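Local coordinates for teicoplanin pseudoaglycone deacetylases Orf2 (PDB 3DFM), which probably removes an acyl group from an amino sugar of the teicoplanin pseudoaglycone as a zinc-binding deacetylase of the PIG-L family, at residues A[156-161]-A[184-189]. Numbering follows the deposited sequence.
With ZN (zinc ion), chain E; SO4 (sulfate ion), chain H.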
# COMPACT_ATOMS: atom_id res chain seq x y z
N ALA A 156 -5.30 -3.82 -4.31
CA ALA A 156 -6.10 -5.02 -4.50
C ALA A 156 -5.78 -6.09 -3.45
O ALA A 156 -6.57 -7.01 -3.21
CB ALA A 156 -5.91 -5.56 -5.92
N ALA A 157 -4.63 -5.95 -2.79
CA ALA A 157 -4.08 -6.93 -1.83
C ALA A 157 -3.71 -8.25 -2.53
O ALA A 157 -3.79 -9.34 -1.95
CB ALA A 157 -5.02 -7.17 -0.63
N ILE A 158 -3.31 -8.14 -3.79
CA ILE A 158 -2.65 -9.23 -4.47
C ILE A 158 -1.42 -9.55 -3.63
O ILE A 158 -0.67 -8.64 -3.25
CB ILE A 158 -2.25 -8.84 -5.92
CG1 ILE A 158 -3.48 -8.84 -6.83
CG2 ILE A 158 -1.16 -9.79 -6.48
CD1 ILE A 158 -3.34 -7.98 -8.07
N GLY A 159 -1.26 -10.83 -3.29
CA GLY A 159 -0.17 -11.26 -2.43
C GLY A 159 -0.70 -11.59 -1.05
O GLY A 159 0.02 -12.18 -0.23
N GLU A 160 -1.94 -11.18 -0.79
CA GLU A 160 -2.66 -11.47 0.47
C GLU A 160 -1.96 -11.02 1.74
O GLU A 160 -2.15 -11.63 2.81
CB GLU A 160 -3.05 -12.96 0.56
CG GLU A 160 -3.87 -13.45 -0.62
CD GLU A 160 -4.04 -14.96 -0.61
OE1 GLU A 160 -3.76 -15.58 -1.65
OE2 GLU A 160 -4.44 -15.51 0.43
N HIS A 161 -1.18 -9.95 1.66
CA HIS A 161 -0.64 -9.37 2.88
C HIS A 161 -1.80 -8.91 3.79
O HIS A 161 -2.71 -8.24 3.31
CB HIS A 161 0.27 -8.19 2.55
CG HIS A 161 1.18 -7.82 3.66
ND1 HIS A 161 0.72 -7.35 4.87
CD2 HIS A 161 2.53 -7.88 3.77
CE1 HIS A 161 1.75 -7.13 5.67
NE2 HIS A 161 2.86 -7.44 5.02
N LEU A 184 -9.01 -0.32 -7.53
CA LEU A 184 -7.88 -1.00 -6.89
C LEU A 184 -6.70 -1.11 -7.86
O LEU A 184 -6.90 -1.46 -9.01
CB LEU A 184 -8.27 -2.39 -6.35
CG LEU A 184 -9.52 -2.47 -5.47
CD1 LEU A 184 -9.83 -3.91 -5.10
CD2 LEU A 184 -9.43 -1.60 -4.22
N TRP A 185 -5.50 -0.80 -7.38
CA TRP A 185 -4.28 -0.99 -8.15
C TRP A 185 -3.74 -2.40 -7.97
O TRP A 185 -4.01 -3.06 -6.98
CB TRP A 185 -3.21 0.05 -7.78
CG TRP A 185 -2.66 0.02 -6.36
CD1 TRP A 185 -1.97 -1.02 -5.74
CD2 TRP A 185 -2.68 1.10 -5.42
NE1 TRP A 185 -1.61 -0.64 -4.47
CE2 TRP A 185 -2.02 0.65 -4.25
CE3 TRP A 185 -3.20 2.41 -5.45
CZ2 TRP A 185 -1.88 1.47 -3.12
CZ3 TRP A 185 -3.06 3.22 -4.32
CH2 TRP A 185 -2.41 2.74 -3.17
N GLU A 186 -2.97 -2.86 -8.96
CA GLU A 186 -2.29 -4.13 -8.87
C GLU A 186 -1.07 -3.96 -7.99
O GLU A 186 -0.17 -3.17 -8.32
CB GLU A 186 -1.89 -4.58 -10.27
CG GLU A 186 -1.13 -5.89 -10.29
CD GLU A 186 -0.66 -6.26 -11.69
OE1 GLU A 186 -0.22 -5.36 -12.45
OE2 GLU A 186 -0.72 -7.46 -12.02
N ASP A 187 -1.03 -4.68 -6.87
CA ASP A 187 0.07 -4.56 -5.89
C ASP A 187 1.42 -4.94 -6.50
O ASP A 187 1.59 -6.05 -7.01
CB ASP A 187 -0.17 -5.45 -4.67
CG ASP A 187 -1.55 -5.25 -4.04
OD1 ASP A 187 -1.62 -4.84 -2.86
OD2 ASP A 187 -2.56 -5.48 -4.73
N LEU A 188 2.39 -4.01 -6.44
CA LEU A 188 3.75 -4.30 -6.91
C LEU A 188 4.77 -4.12 -5.79
O LEU A 188 4.60 -3.25 -4.92
CB LEU A 188 4.11 -3.41 -8.10
CG LEU A 188 3.28 -3.54 -9.38
CD1 LEU A 188 3.73 -2.46 -10.37
CD2 LEU A 188 3.38 -4.92 -9.98
N PRO A 189 5.86 -4.93 -5.80
CA PRO A 189 6.19 -5.96 -6.79
C PRO A 189 5.45 -7.29 -6.61
O PRO A 189 5.72 -8.23 -7.37
CB PRO A 189 7.70 -6.14 -6.60
CG PRO A 189 7.95 -5.85 -5.19
CD PRO A 189 6.90 -4.81 -4.77
ZN ZN E . -0.19 -7.82 -13.95
S SO4 H . 5.08 -5.59 7.18
O1 SO4 H . 6.03 -5.56 8.28
O2 SO4 H . 3.76 -5.56 7.73
O3 SO4 H . 5.47 -4.47 6.33
O4 SO4 H . 5.21 -6.83 6.46
O HOH W 1 -2.44 -7.63 -15.09
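The carboxylate of D187 reaches from just past the end of one parallel strand into the backbone of the loop after its neighbour, A156 to I158, at the C-terminal ends of the parallel strands in this PIG-L-type α/β fold. Strands 151-155 and 182-185 lie side by side, and their pairing continues one step further: A156 N donates a hydrogen bond to W185 O at 3.1 Å, in the carbonyl plane. Beyond that bond D187 takes over as acceptor. With CG beside its own backbone N (chi1 -52°), the carboxylate faces three successive amides; its OD2 accepts a weak, bent hydrogen bond from I158 N (2.9 Å, 141° at the hydrogen) and also lies 2.9 Å from A157 N. OD1 is hydrogen-bonded to H164 ND1, so the buried acid ties the loop to a histidine that binds zinc and probably orients its ring. Within the loop, A157 to E160 form a type II beta turn, closed by E160 N to A157 O, while A156 O is taken by R168 of helix 162-177.

Apolar contacts flank the acid: A156 CB packs 4.0 Å from L184 CB, and I158 CD1 rests on the aliphatic part of E186, 3.8 Å from CG. E186 extends past this contact to a separate zinc ion, bound by its OE2 at 2.0 Å and also by H250 and a water. At the far end of the loop, H161 N-caps helix 162-177, its ND1 accepting from D163 N. The other ring nitrogen, NE2, points its hydrogen at O4 of a sulfate, probably from the crystallisation liquor, which lies in the plane of the imidazole at 2.8 Å.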